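Local coordinates for protein CRISPR system Cmr subunit Cmr1-1 (Pyrococcus furiosus, PDB 4W8Z) that serves as a cap subunit, together with Cmr6, of the elongated type III-B Cmr ribonucleoprotein complex, a CRISPR RNA-guided defence against mobile genetic elements, and binds RNA, at residues A[171-174]-A[175-178]; A[185-188]-A[189-192]; A[194-197]-A[198-202]; A[233-236]-A[237-241]. All coordinates share one frame; numbering follows the deposited sequence.

Contact 1: residues A[171-174]-A[175-178]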
ATOM      1  N   ALA A 171     -10.856  -7.699 -16.889  1.00 77.19           N
ATOM      2  CA  ALA A 171     -10.180  -8.933 -16.530  1.00 76.00           C
ATOM      3  C   ALA A 171     -10.931 -10.155 -17.035  1.00 83.90           C
ATOM      4  O   ALA A 171     -12.099 -10.071 -17.418  1.00 81.69           O
ATOM      5  CB  ALA A 171     -10.007  -9.014 -15.024  1.00 69.01           C
ATOM      6  N   SER A 172     -10.233 -11.285 -17.048  1.00 84.06           N
ATOM      7  CA  SER A 172     -10.849 -12.589 -17.243  1.00 80.51           C
ATOM      8  C   SER A 172     -10.318 -13.503 -16.153  1.00 83.36           C
ATOM      9  O   SER A 172      -9.219 -14.050 -16.266  1.00 87.82           O
ATOM     10  CB  SER A 172     -10.545 -13.158 -18.627  1.00 82.11           C
ATOM     11  OG  SER A 172     -11.055 -14.476 -18.756  1.00 83.31           O
ATOM     12  N   SER A 173     -11.093 -13.651 -15.086  1.00 78.54           N
ATOM     13  CA  SER A 173     -10.613 -14.345 -13.901  1.00 79.60           C
ATOM     14  C   SER A 173     -11.604 -15.374 -13.385  1.00 88.24           C
ATOM     15  O   SER A 173     -12.594 -15.025 -12.742  1.00 90.92           O
ATOM     16  CB  SER A 173     -10.301 -13.339 -12.795  1.00 74.57           C
ATOM     17  OG  SER A 173      -9.870 -14.003 -11.623  1.00 74.94           O
ATOM     18  N   GLU A 174     -11.330 -16.643 -13.665  1.00 88.72           N
ATOM     19  CA  GLU A 174     -12.171 -17.721 -13.173  1.00 84.77           C
ATOM     20  C   GLU A 174     -12.017 -17.851 -11.664  1.00 89.12           C
ATOM     21  O   GLU A 174     -12.940 -18.282 -10.975  1.00 99.20           O
ATOM     22  CB  GLU A 174     -11.827 -19.044 -13.860  1.00 88.02           C
ATOM     23  CG  GLU A 174     -12.248 -19.111 -15.319  1.00 90.16           C
ATOM     24  CD  GLU A 174     -12.044 -20.489 -15.926  1.00 97.90           C
ATOM     25  OE1 GLU A 174     -11.703 -21.430 -15.175  1.00 94.83           O
ATOM     26  OE2 GLU A 174     -12.226 -20.632 -17.157  1.00 98.60           O
ATOM     27  N   VAL A 175     -10.851 -17.462 -11.152  1.00 86.51           N
ATOM     28  CA  VAL A 175     -10.587 -17.540  -9.718  1.00 79.00           C
ATOM     29  C   VAL A 175     -11.453 -16.560  -8.930  1.00 77.60           C
ATOM     30  O   VAL A 175     -12.085 -16.943  -7.948  1.00 84.42           O
ATOM     31  CB  VAL A 175      -9.107 -17.276  -9.398  1.00 78.57           C
ATOM     32  CG1 VAL A 175      -8.909 -17.149  -7.895  1.00 79.50           C
ATOM     33  CG2 VAL A 175      -8.245 -18.387  -9.957  1.00 81.69           C
ATOM     34  N   LEU A 176     -11.486 -15.303  -9.360  1.00 73.40           N
ATOM     35  CA  LEU A 176     -12.331 -14.304  -8.713  1.00 72.65           C
ATOM     36  C   LEU A 176     -13.808 -14.656  -8.842  1.00 78.57           C
ATOM     37  O   LEU A 176     -14.594 -14.406  -7.930  1.00 83.32           O
ATOM     38  CB  LEU A 176     -12.077 -12.915  -9.296  1.00 70.16           C
ATOM     39  CG  LEU A 176     -10.739 -12.260  -8.944  1.00 76.36           C
ATOM     40  CD1 LEU A 176     -10.729 -10.796  -9.392  1.00 70.36           C
ATOM     41  CD2 LEU A 176     -10.431 -12.390  -7.451  1.00 63.04           C
ATOM     42  N   GLU A 177     -14.179 -15.227  -9.983  1.00 85.82           N
ATOM     43  CA  GLU A 177     -15.540 -15.697 -10.207  1.00 92.13           C
ATOM     44  C   GLU A 177     -15.883 -16.798  -9.203  1.00 91.90           C
ATOM     45  O   GLU A 177     -16.930 -16.768  -8.556  1.00 89.31           O
ATOM     46  CB  GLU A 177     -15.691 -16.203 -11.645  1.00 97.07           C
ATOM     47  CG  GLU A 177     -17.113 -16.502 -12.076  1.00103.76           C
ATOM     48  CD  GLU A 177     -17.208 -16.915 -13.539  1.00115.89           C
ATOM     49  OE1 GLU A 177     -16.171 -17.281 -14.137  1.00116.18           O
ATOM     50  OE2 GLU A 177     -18.326 -16.866 -14.093  1.00122.29           O
ATOM     51  N   ASP A 178     -14.968 -17.752  -9.064  1.00 92.51           N
ATOM     52  CA  ASP A 178     -15.137 -18.885  -8.164  1.00 91.80           C
ATOM     53  C   ASP A 178     -15.314 -18.450  -6.710  1.00 85.90           C
ATOM     54  O   ASP A 178     -16.183 -18.961  -6.003  1.00 92.26           O
ATOM     55  CB  ASP A 178     -13.935 -19.821  -8.283  1.00 97.20           C
ATOM     56  CG  ASP A 178     -14.333 -21.281  -8.332  1.00110.17           C
ATOM     57  OD1 ASP A 178     -15.269 -21.621  -9.090  1.00118.71           O
ATOM     58  OD2 ASP A 178     -13.707 -22.088  -7.609  1.00110.28           O
TER
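S173 reaches over the first turn of helix 174-178 and takes the backbone N-H of L176 on its hydroxyl, with OG 3.1 Å from L176 N and the N-H pointing almost straight at the oxygen (166°). Its OG stands anti to the backbone N (chi1 178°), which turns the hydroxyl toward the opening turn and sets it against the leucine side chain, 3.3 Å from L176 CG. The carbonyl of S173 adds a backbone bond to E177 N. E174 contributes mainly through its backbone: its O accepts from D178 N at 2.8 Å, and CB of D178 lies against the same carbonyl. Its own side chain runs out extended at the exposed surface, and its carboxylate does not meet that of E177. V175, buried, sets its CB 4.0 Å from S173 OG and packs with L176 onto helix 136-152. The serine hydroxyl has a second hydrogen bond, to E10 OE1 on the neighbouring strand 8-16, so the cap is tied to the sheet. This is a serine N-cap placed where edge strand 166-172, the fourth of the ferredoxin-like RAMP sheet, passes directly into a short helix.

Contact 2: residues A[185-188]-A[189-192]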
ATOM      1  N   PHE A 185     -15.443  -2.032  -6.668  1.00 79.53           N
ATOM      2  CA  PHE A 185     -16.318  -1.840  -5.519  1.00 74.04           C
ATOM      3  C   PHE A 185     -17.464  -0.889  -5.865  1.00 82.53           C
ATOM      4  O   PHE A 185     -17.240   0.280  -6.187  1.00 79.41           O
ATOM      5  CB  PHE A 185     -15.528  -1.300  -4.319  1.00 65.14           C
ATOM      6  CG  PHE A 185     -14.437  -2.216  -3.843  1.00 61.66           C
ATOM      7  CD1 PHE A 185     -14.663  -3.573  -3.691  1.00 64.53           C
ATOM      8  CD2 PHE A 185     -13.179  -1.713  -3.543  1.00 60.12           C
ATOM      9  CE1 PHE A 185     -13.650  -4.420  -3.248  1.00 73.72           C
ATOM     10  CE2 PHE A 185     -12.162  -2.549  -3.101  1.00 59.36           C
ATOM     11  CZ  PHE A 185     -12.395  -3.905  -2.957  1.00 67.46           C
ATOM     12  N   ASN A 186     -18.693  -1.396  -5.798  1.00 83.40           N
ATOM     13  CA  ASN A 186     -19.873  -0.577  -6.050  1.00 76.55           C
ATOM     14  C   ASN A 186     -20.357   0.130  -4.792  1.00 76.33           C
ATOM     15  O   ASN A 186     -21.046   1.146  -4.863  1.00 82.13           O
ATOM     16  CB  ASN A 186     -20.997  -1.432  -6.634  1.00 76.70           C
ATOM     17  CG  ASN A 186     -20.808  -1.706  -8.110  1.00 77.49           C
ATOM     18  OD1 ASN A 186     -19.807  -1.309  -8.701  1.00 81.35           O
ATOM     19  ND2 ASN A 186     -21.770  -2.387  -8.713  1.00 87.06           N
ATOM     20  N   SER A 187     -19.995  -0.417  -3.639  1.00 80.46           N
ATOM     21  CA  SER A 187     -20.345   0.186  -2.363  1.00 82.79           C
ATOM     22  C   SER A 187     -19.248  -0.087  -1.348  1.00 89.65           C
ATOM     23  O   SER A 187     -18.375  -0.920  -1.585  1.00 88.85           O
ATOM     24  CB  SER A 187     -21.674  -0.360  -1.853  1.00 80.77           C
ATOM     25  OG  SER A 187     -21.527  -1.706  -1.443  1.00 80.84           O
ATOM     26  N   ILE A 188     -19.294   0.610  -0.216  1.00 87.64           N
ATOM     27  CA  ILE A 188     -18.350   0.368   0.869  1.00 74.00           C
ATOM     28  C   ILE A 188     -18.604  -1.013   1.465  1.00 78.94           C
ATOM     29  O   ILE A 188     -17.683  -1.688   1.930  1.00 84.94           O
ATOM     30  CB  ILE A 188     -18.453   1.458   1.964  1.00 77.31           C
ATOM     31  CG1 ILE A 188     -18.025   2.814   1.397  1.00 73.28           C
ATOM     32  CG2 ILE A 188     -17.605   1.104   3.186  1.00 69.82           C
ATOM     33  CD1 ILE A 188     -17.859   3.899   2.445  1.00 73.13           C
ATOM     34  N   ASP A 189     -19.862  -1.439   1.431  1.00 80.54           N
ATOM     35  CA  ASP A 189     -20.230  -2.742   1.968  1.00 83.94           C
ATOM     36  C   ASP A 189     -19.643  -3.889   1.148  1.00 81.16           C
ATOM     37  O   ASP A 189     -19.282  -4.924   1.705  1.00 87.59           O
ATOM     38  CB  ASP A 189     -21.749  -2.875   2.052  1.00 92.62           C
ATOM     39  CG  ASP A 189     -22.329  -2.143   3.246  1.00103.99           C
ATOM     40  OD1 ASP A 189     -21.587  -1.911   4.227  1.00103.34           O
ATOM     41  OD2 ASP A 189     -23.532  -1.806   3.208  1.00108.47           O
ATOM     42  N   GLU A 190     -19.549  -3.710  -0.167  1.00 76.81           N
ATOM     43  CA  GLU A 190     -18.886  -4.700  -1.011  1.00 74.00           C
ATOM     44  C   GLU A 190     -17.415  -4.821  -0.622  1.00 76.10           C
ATOM     45  O   GLU A 190     -16.847  -5.915  -0.630  1.00 70.43           O
ATOM     46  CB  GLU A 190     -19.008  -4.338  -2.491  1.00 75.21           C
ATOM     47  CG  GLU A 190     -20.285  -4.835  -3.149  1.00 86.21           C
ATOM     48  CD  GLU A 190     -20.339  -4.527  -4.635  1.00 90.90           C
ATOM     49  OE1 GLU A 190     -19.379  -3.921  -5.156  1.00 88.78           O
ATOM     50  OE2 GLU A 190     -21.344  -4.891  -5.280  1.00 92.38           O
ATOM     51  N   PHE A 191     -16.813  -3.685  -0.285  1.00 68.35           N
ATOM     52  CA  PHE A 191     -15.434  -3.633   0.181  1.00 67.11           C
ATOM     53  C   PHE A 191     -15.305  -4.410   1.496  1.00 69.88           C
ATOM     54  O   PHE A 191     -14.439  -5.277   1.630  1.00 69.58           O
ATOM     55  CB  PHE A 191     -14.996  -2.171   0.354  1.00 70.51           C
ATOM     56  CG  PHE A 191     -13.504  -1.965   0.408  1.00 72.30           C
ATOM     57  CD1 PHE A 191     -12.631  -3.039   0.469  1.00 76.04           C
ATOM     58  CD2 PHE A 191     -12.976  -0.683   0.403  1.00 69.61           C
ATOM     59  CE1 PHE A 191     -11.262  -2.839   0.525  1.00 71.75           C
ATOM     60  CE2 PHE A 191     -11.612  -0.475   0.455  1.00 67.87           C
ATOM     61  CZ  PHE A 191     -10.753  -1.553   0.515  1.00 67.88           C
ATOM     62  N   LYS A 192     -16.170  -4.099   2.460  1.00 76.98           N
ATOM     63  CA  LYS A 192     -16.172  -4.786   3.751  1.00 75.84           C
ATOM     64  C   LYS A 192     -16.292  -6.298   3.585  1.00 78.59           C
ATOM     65  O   LYS A 192     -15.531  -7.061   4.176  1.00 79.56           O
ATOM     66  CB  LYS A 192     -17.319  -4.291   4.631  1.00 82.93           C
ATOM     67  CG  LYS A 192     -17.178  -2.883   5.179  1.00 90.82           C
ATOM     68  CD  LYS A 192     -17.963  -2.768   6.481  1.00 87.21           C
ATOM     69  CE  LYS A 192     -18.667  -1.427   6.625  1.00 90.63           C
ATOM     70  NZ  LYS A 192     -19.555  -1.419   7.830  1.00 97.49           N
TER
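F185 and F191 lay their rings over one another as an offset stack, centroids 4.3 Å apart and planes only 16° from parallel. CE2 of F185 sits over the centre of the F191 ring, whereas F191 meets the F185 face nearer its rim, its CD1 coming 3.5 Å from F185 CZ. F191 CA lies over the face of the F185 ring, 4.2 Å from its centroid, a CH-pi contact. This apolar side is buried, with F185 also against W147 of helix 136-152 and V289 of strand 284-291. Helix 188-206 starts here with S187 as N-cap: OG stands between the backbone N and carbonyl carbon (chi1 71°), from where it accepts from E190 N at 3.1 Å. The glutamate at the third helix position folds back, as in a capping box, but goes one residue further, to the N-H before the cap: N186 N meets E190 OE1 at 2.7 Å from above the carboxylate plane. Farther out the contact thins. The side chains of N186 and E190 run side by side; N186 meets the carboxylate through CB, amide and carboxylate planes 24° apart. K192, bound through its N to I188 O at 2.9 Å, rests its CG near that carbonyl.

Contact 3: residues A[194-197]-A[198-202]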
ATOM      1  N   SER A 194     -15.787  -8.213   0.922  1.00 79.67           N
ATOM      2  CA  SER A 194     -14.712  -8.828   0.156  1.00 71.00           C
ATOM      3  C   SER A 194     -13.509  -9.138   1.032  1.00 69.09           C
ATOM      4  O   SER A 194     -12.896 -10.197   0.899  1.00 71.67           O
ATOM      5  CB  SER A 194     -14.289  -7.926  -0.999  1.00 70.73           C
ATOM      6  OG  SER A 194     -15.307  -7.848  -1.981  1.00 80.48           O
ATOM      7  N   LEU A 195     -13.169  -8.216   1.927  1.00 69.63           N
ATOM      8  CA  LEU A 195     -12.052  -8.440   2.842  1.00 71.40           C
ATOM      9  C   LEU A 195     -12.286  -9.671   3.706  1.00 71.37           C
ATOM     10  O   LEU A 195     -11.383 -10.484   3.890  1.00 84.16           O
ATOM     11  CB  LEU A 195     -11.817  -7.218   3.731  1.00 71.84           C
ATOM     12  CG  LEU A 195     -11.291  -5.965   3.030  1.00 73.24           C
ATOM     13  CD1 LEU A 195     -10.785  -4.958   4.038  1.00 66.79           C
ATOM     14  CD2 LEU A 195     -10.197  -6.326   2.039  1.00 76.17           C
ATOM     15  N   LYS A 196     -13.501  -9.810   4.223  1.00 71.38           N
ATOM     16  CA  LYS A 196     -13.865 -10.981   5.011  1.00 74.19           C
ATOM     17  C   LYS A 196     -13.735 -12.249   4.171  1.00 77.92           C
ATOM     18  O   LYS A 196     -13.193 -13.258   4.625  1.00 72.61           O
ATOM     19  CB  LYS A 196     -15.289 -10.837   5.548  1.00 87.10           C
ATOM     20  CG  LYS A 196     -15.635 -11.774   6.699  1.00100.96           C
ATOM     21  CD  LYS A 196     -16.796 -12.691   6.334  1.00105.95           C
ATOM     22  CE  LYS A 196     -17.390 -13.351   7.567  1.00104.54           C
ATOM     23  NZ  LYS A 196     -18.080 -12.357   8.441  1.00107.56           N
ATOM     24  N   ARG A 197     -14.230 -12.183   2.940  1.00 72.14           N
ATOM     25  CA  ARG A 197     -14.164 -13.304   2.016  1.00 67.95           C
ATOM     26  C   ARG A 197     -12.721 -13.715   1.719  1.00 76.67           C
ATOM     27  O   ARG A 197     -12.385 -14.899   1.768  1.00 74.24           O
ATOM     28  CB  ARG A 197     -14.891 -12.950   0.721  1.00 70.51           C
ATOM     29  CG  ARG A 197     -14.639 -13.904  -0.433  1.00 75.54           C
ATOM     30  CD  ARG A 197     -15.151 -15.295  -0.122  1.00 80.89           C
ATOM     31  NE  ARG A 197     -16.447 -15.266   0.549  1.00 86.08           N
ATOM     32  CZ  ARG A 197     -17.615 -15.168  -0.074  1.00 76.58           C
ATOM     33  NH1 ARG A 197     -17.660 -15.078  -1.396  1.00 76.20           N
ATOM     34  NH2 ARG A 197     -18.736 -15.152   0.628  1.00 76.17           N
ATOM     35  N   VAL A 198     -11.877 -12.732   1.411  1.00 81.64           N
ATOM     36  CA  VAL A 198     -10.478 -12.985   1.078  1.00 75.78           C
ATOM     37  C   VAL A 198      -9.757 -13.608   2.268  1.00 77.99           C
ATOM     38  O   VAL A 198      -8.953 -14.529   2.113  1.00 74.25           O
ATOM     39  CB  VAL A 198      -9.745 -11.691   0.647  1.00 73.39           C
ATOM     40  CG1 VAL A 198      -8.243 -11.926   0.553  1.00 66.28           C
ATOM     41  CG2 VAL A 198     -10.297 -11.171  -0.677  1.00 69.34           C
ATOM     42  N   LEU A 199     -10.064 -13.112   3.461  1.00 76.35           N
ATOM     43  CA  LEU A 199      -9.489 -13.676   4.671  1.00 79.89           C
ATOM     44  C   LEU A 199      -9.923 -15.132   4.814  1.00 80.24           C
ATOM     45  O   LEU A 199      -9.086 -16.024   4.906  1.00 84.05           O
ATOM     46  CB  LEU A 199      -9.906 -12.869   5.900  1.00 85.85           C
ATOM     47  CG  LEU A 199      -8.977 -13.031   7.102  1.00101.60           C
ATOM     48  CD1 LEU A 199      -7.653 -12.317   6.843  1.00 88.23           C
ATOM     49  CD2 LEU A 199      -9.642 -12.538   8.387  1.00107.80           C
ATOM     50  N   ASP A 200     -11.234 -15.363   4.799  1.00 87.87           N
ATOM     51  CA  ASP A 200     -11.804 -16.693   5.001  1.00 83.41           C
ATOM     52  C   ASP A 200     -11.332 -17.734   3.989  1.00 82.27           C
ATOM     53  O   ASP A 200     -11.050 -18.873   4.354  1.00 89.31           O
ATOM     54  CB  ASP A 200     -13.328 -16.614   4.967  1.00 86.31           C
ATOM     55  CG  ASP A 200     -13.902 -15.932   6.187  1.00 90.60           C
ATOM     56  OD1 ASP A 200     -13.262 -15.992   7.255  1.00103.01           O
ATOM     57  OD2 ASP A 200     -14.996 -15.342   6.078  1.00 92.19           O
ATOM     58  N   VAL A 201     -11.250 -17.348   2.722  1.00 83.92           N
ATOM     59  CA  VAL A 201     -10.843 -18.272   1.667  1.00 81.20           C
ATOM     60  C   VAL A 201      -9.361 -18.654   1.755  1.00 84.30           C
ATOM     61  O   VAL A 201      -9.008 -19.827   1.620  1.00 91.67           O
ATOM     62  CB  VAL A 201     -11.139 -17.676   0.277  1.00 80.22           C
ATOM     63  CG1 VAL A 201     -10.281 -18.327  -0.785  1.00 86.80           C
ATOM     64  CG2 VAL A 201     -12.603 -17.839  -0.056  1.00 86.67           C
ATOM     65  N   THR A 202      -8.507 -17.664   1.998  1.00 79.84           N
ATOM     66  CA  THR A 202      -7.061 -17.871   2.044  1.00 80.90           C
ATOM     67  C   THR A 202      -6.667 -18.954   3.043  1.00 80.65           C
ATOM     68  O   THR A 202      -5.768 -19.753   2.780  1.00 81.23           O
ATOM     69  CB  THR A 202      -6.324 -16.564   2.405  1.00 82.24           C
ATOM     70  OG1 THR A 202      -6.716 -15.528   1.496  1.00 85.85           O
ATOM     71  CG2 THR A 202      -4.817 -16.755   2.330  1.00 74.50           C
TER
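V198 begins the second half of this helical stretch by giving its N-H to S194 O (2.8 Å), while its CG2 leans over the same carbonyl. The branch is set anti to its own carbonyl carbon, which puts CG2 beside the backbone N and hence over the preceding turn; the buried V198 side chain also packs against W147 and L49. L199 follows with its N 3.0 Å from L195 O. Its side chain then leads away from the first segment toward Y53 and W339, on the flank that L195 also uses. D200 lies on a more exposed side of the helix. Its N bonds to K196 O at 2.9 Å, and its carboxylate lies across the aliphatic part of the K196 chain, OD2 being 3.2 Å from K196 CD. OD2 also comes near K196 O, which is no hydrogen bond, both being acceptors. The ammonium passes by: K196 NZ stays 4.9 Å from D200 OD2, not in salt-bridge contact. V201 N bonds to R197 O, also at 2.9 Å, and V201 CG2 rests 3.6 Å from R197 CD where the arginine chain bends; from there the guanidinium runs on to the carbonyl of L179, which NH1 binds. T202 closes the walk by bonding twice to V198 O, through its backbone N and its hydroxyl, which reach that oxygen from opposite faces of the carbonyl plane. The chemistry divides the helix lengthwise: a threonine hydroxyl on the buried side is satisfied by the backbone one turn back, while on the outer side K196 and D200, four residues apart, probably attract each other at a distance, without a salt bridge.

Contact 4: residues A[233-236]-A[237-241]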
ATOM      1  N   PRO A 233     -17.005  10.584  -0.825  1.00 85.37           N
ATOM      2  CA  PRO A 233     -16.154  10.781  -2.005  1.00 87.38           C
ATOM      3  C   PRO A 233     -15.737  12.233  -2.217  1.00 85.25           C
ATOM      4  O   PRO A 233     -16.338  13.131  -1.631  1.00 96.49           O
ATOM      5  CB  PRO A 233     -17.052  10.317  -3.152  1.00 90.75           C
ATOM      6  CG  PRO A 233     -18.426  10.646  -2.678  1.00 85.79           C
ATOM      7  CD  PRO A 233     -18.419  10.397  -1.197  1.00 83.01           C
ATOM      8  N   GLY A 234     -14.718  12.454  -3.039  1.00 79.18           N
ATOM      9  CA  GLY A 234     -14.319  13.799  -3.404  1.00 77.82           C
ATOM     10  C   GLY A 234     -14.797  14.148  -4.802  1.00 86.45           C
ATOM     11  O   GLY A 234     -15.334  13.295  -5.514  1.00 78.85           O
ATOM     12  N   LYS A 235     -14.616  15.406  -5.196  1.00 88.98           N
ATOM     13  CA  LYS A 235     -14.965  15.840  -6.545  1.00 90.70           C
ATOM     14  C   LYS A 235     -14.189  15.031  -7.570  1.00 90.85           C
ATOM     15  O   LYS A 235     -14.747  14.522  -8.540  1.00 95.02           O
ATOM     16  CB  LYS A 235     -14.672  17.329  -6.734  1.00 97.18           C
ATOM     17  CG  LYS A 235     -15.805  18.264  -6.365  1.00104.32           C
ATOM     18  CD  LYS A 235     -15.503  19.660  -6.881  1.00106.75           C
ATOM     19  CE  LYS A 235     -15.165  19.623  -8.367  1.00107.64           C
ATOM     20  NZ  LYS A 235     -14.680  20.936  -8.872  1.00111.52           N
ATOM     21  N   ASN A 236     -12.888  14.923  -7.334  1.00 92.53           N
ATOM     22  CA  ASN A 236     -11.987  14.206  -8.218  1.00 87.30           C
ATOM     23  C   ASN A 236     -10.825  13.654  -7.410  1.00 83.28           C
ATOM     24  O   ASN A 236     -10.748  13.878  -6.202  1.00 75.77           O
ATOM     25  CB  ASN A 236     -11.482  15.122  -9.332  1.00 81.74           C
ATOM     26  CG  ASN A 236     -10.946  16.435  -8.800  1.00 82.57           C
ATOM     27  OD1 ASN A 236      -9.918  16.468  -8.133  1.00 94.24           O
ATOM     28  ND2 ASN A 236     -11.639  17.524  -9.097  1.00 85.68           N
ATOM     29  N   THR A 237      -9.920  12.946  -8.075  1.00 87.72           N
ATOM     30  CA  THR A 237      -8.792  12.325  -7.396  1.00 71.47           C
ATOM     31  C   THR A 237      -7.884  13.374  -6.767  1.00 71.99           C
ATOM     32  O   THR A 237      -7.480  13.240  -5.614  1.00 79.34           O
ATOM     33  CB  THR A 237      -7.971  11.446  -8.357  1.00 69.06           C
ATOM     34  OG1 THR A 237      -8.833  10.491  -8.986  1.00 68.94           O
ATOM     35  CG2 THR A 237      -6.870  10.710  -7.605  1.00 68.09           C
ATOM     36  N   TRP A 238      -7.578  14.418  -7.526  1.00 74.70           N
ATOM     37  CA  TRP A 238      -6.668  15.458  -7.061  1.00 80.56           C
ATOM     38  C   TRP A 238      -7.156  16.114  -5.771  1.00 85.74           C
ATOM     39  O   TRP A 238      -6.350  16.509  -4.929  1.00 83.79           O
ATOM     40  CB  TRP A 238      -6.469  16.522  -8.144  1.00 79.64           C
ATOM     41  CG  TRP A 238      -5.606  16.090  -9.294  1.00 88.61           C
ATOM     42  CD1 TRP A 238      -5.987  15.949 -10.598  1.00 89.19           C
ATOM     43  CD2 TRP A 238      -4.211  15.751  -9.247  1.00 94.34           C
ATOM     44  NE1 TRP A 238      -4.920  15.546 -11.363  1.00 87.77           N
ATOM     45  CE2 TRP A 238      -3.819  15.416 -10.557  1.00 89.98           C
ATOM     46  CE3 TRP A 238      -3.258  15.700  -8.224  1.00 89.72           C
ATOM     47  CZ2 TRP A 238      -2.515  15.035 -10.870  1.00 88.44           C
ATOM     48  CZ3 TRP A 238      -1.964  15.321  -8.537  1.00 81.98           C
ATOM     49  CH2 TRP A 238      -1.605  14.994  -9.848  1.00 89.47           C
ATOM     50  N   GLU A 239      -8.472  16.224  -5.616  1.00 85.33           N
ATOM     51  CA  GLU A 239      -9.041  16.829  -4.417  1.00 88.46           C
ATOM     52  C   GLU A 239      -8.751  15.962  -3.198  1.00 87.09           C
ATOM     53  O   GLU A 239      -8.429  16.471  -2.125  1.00 85.58           O
ATOM     54  CB  GLU A 239     -10.549  17.038  -4.568  1.00 98.97           C
ATOM     55  CG  GLU A 239     -11.138  17.978  -3.522  1.00109.91           C
ATOM     56  CD  GLU A 239     -12.650  17.909  -3.453  1.00124.59           C
ATOM     57  OE1 GLU A 239     -13.183  16.815  -3.172  1.00121.56           O
ATOM     58  OE2 GLU A 239     -13.308  18.947  -3.682  1.00132.27           O
ATOM     59  N   VAL A 240      -8.862  14.650  -3.375  1.00 78.97           N
ATOM     60  CA  VAL A 240      -8.552  13.693  -2.320  1.00 74.51           C
ATOM     61  C   VAL A 240      -7.080  13.774  -1.927  1.00 71.75           C
ATOM     62  O   VAL A 240      -6.747  13.865  -0.745  1.00 70.46           O
ATOM     63  CB  VAL A 240      -8.891  12.255  -2.750  1.00 73.91           C
ATOM     64  CG1 VAL A 240      -8.281  11.245  -1.787  1.00 65.48           C
ATOM     65  CG2 VAL A 240     -10.399  12.078  -2.848  1.00 73.40           C
ATOM     66  N   LEU A 241      -6.205  13.747  -2.927  1.00 70.26           N
ATOM     67  CA  LEU A 241      -4.770  13.885  -2.704  1.00 67.38           C
ATOM     68  C   LEU A 241      -4.437  15.195  -1.993  1.00 73.67           C
ATOM     69  O   LEU A 241      -3.554  15.237  -1.136  1.00 79.29           O
ATOM     70  CB  LEU A 241      -4.014  13.798  -4.032  1.00 65.19           C
ATOM     71  CG  LEU A 241      -3.857  12.397  -4.626  1.00 67.25           C
ATOM     72  CD1 LEU A 241      -3.317  12.461  -6.040  1.00 62.38           C
ATOM     73  CD2 LEU A 241      -2.949  11.552  -3.746  1.00 64.94           C
TER
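N236 caps helix 237-264 and E239 folds back over the loop before it, an N-cap arrangement that leads from strand 226-231 into the long helix of the C-terminal Cmr1 region. Side-chain to backbone bonds do most of the work. N236 OD1 accepts from E239 N at 2.9 Å, somewhat bent at 141°; the carboxamide stands between its own backbone N and carbonyl carbon (chi1 50°), and this folds it over the first turn, with OD1 also against W238 CB. In return E239 OE1 takes the N-H of K235 at 2.9 Å, the donor standing well above the carboxylate plane. The glutamate thus holds the residue before the cap, where a classic capping box would hold the cap residue itself. Backbone bonds add less: N236 O is reached by V240 N at 3.5 Å and by E239 N, both weakly, whereas L241 N bonds to T237 O. Charges stay apart, for the K235 and E239 side chains cross at about a right angle and K235 NZ lies 5.7 Å from E239 OE2; of the lysine side chain, the methylenes touch the carboxylate, not the ammonium. Apolar contact is carried by T237 and V240 on V288 of strand 284-291, while the W238 ring leads away from the loop, against V101, and makes a cation-pi contact with K99. Beside the K235 bond, G234 CA approaches E239 OE1 to 3.2 Å.

In the fold
Contacts 1, 2 and 3 follow one another from the edge strand 166-172 of the four-stranded sheet through two helices. Contacts 2 and 3 share helix 188-206 and touch where F185 CE1 packs on S194 OG at 4.0 Å. Contact 1 remains separate, its nearest atoms about 6 Å from contact 3, although L176 and V198 both pack against W147 and L181. Contact 2 lies between contacts 1 and 4, its centre about 18 Å from each of theirs; contact 4 comes within about 7 Å at the nearest atoms, and both pack on strand 284-291. Contacts 1, 2 and 4 are all helix starts; in 2 and 4 a glutamate accepts from the N-H before the cap, reached through different first torsions.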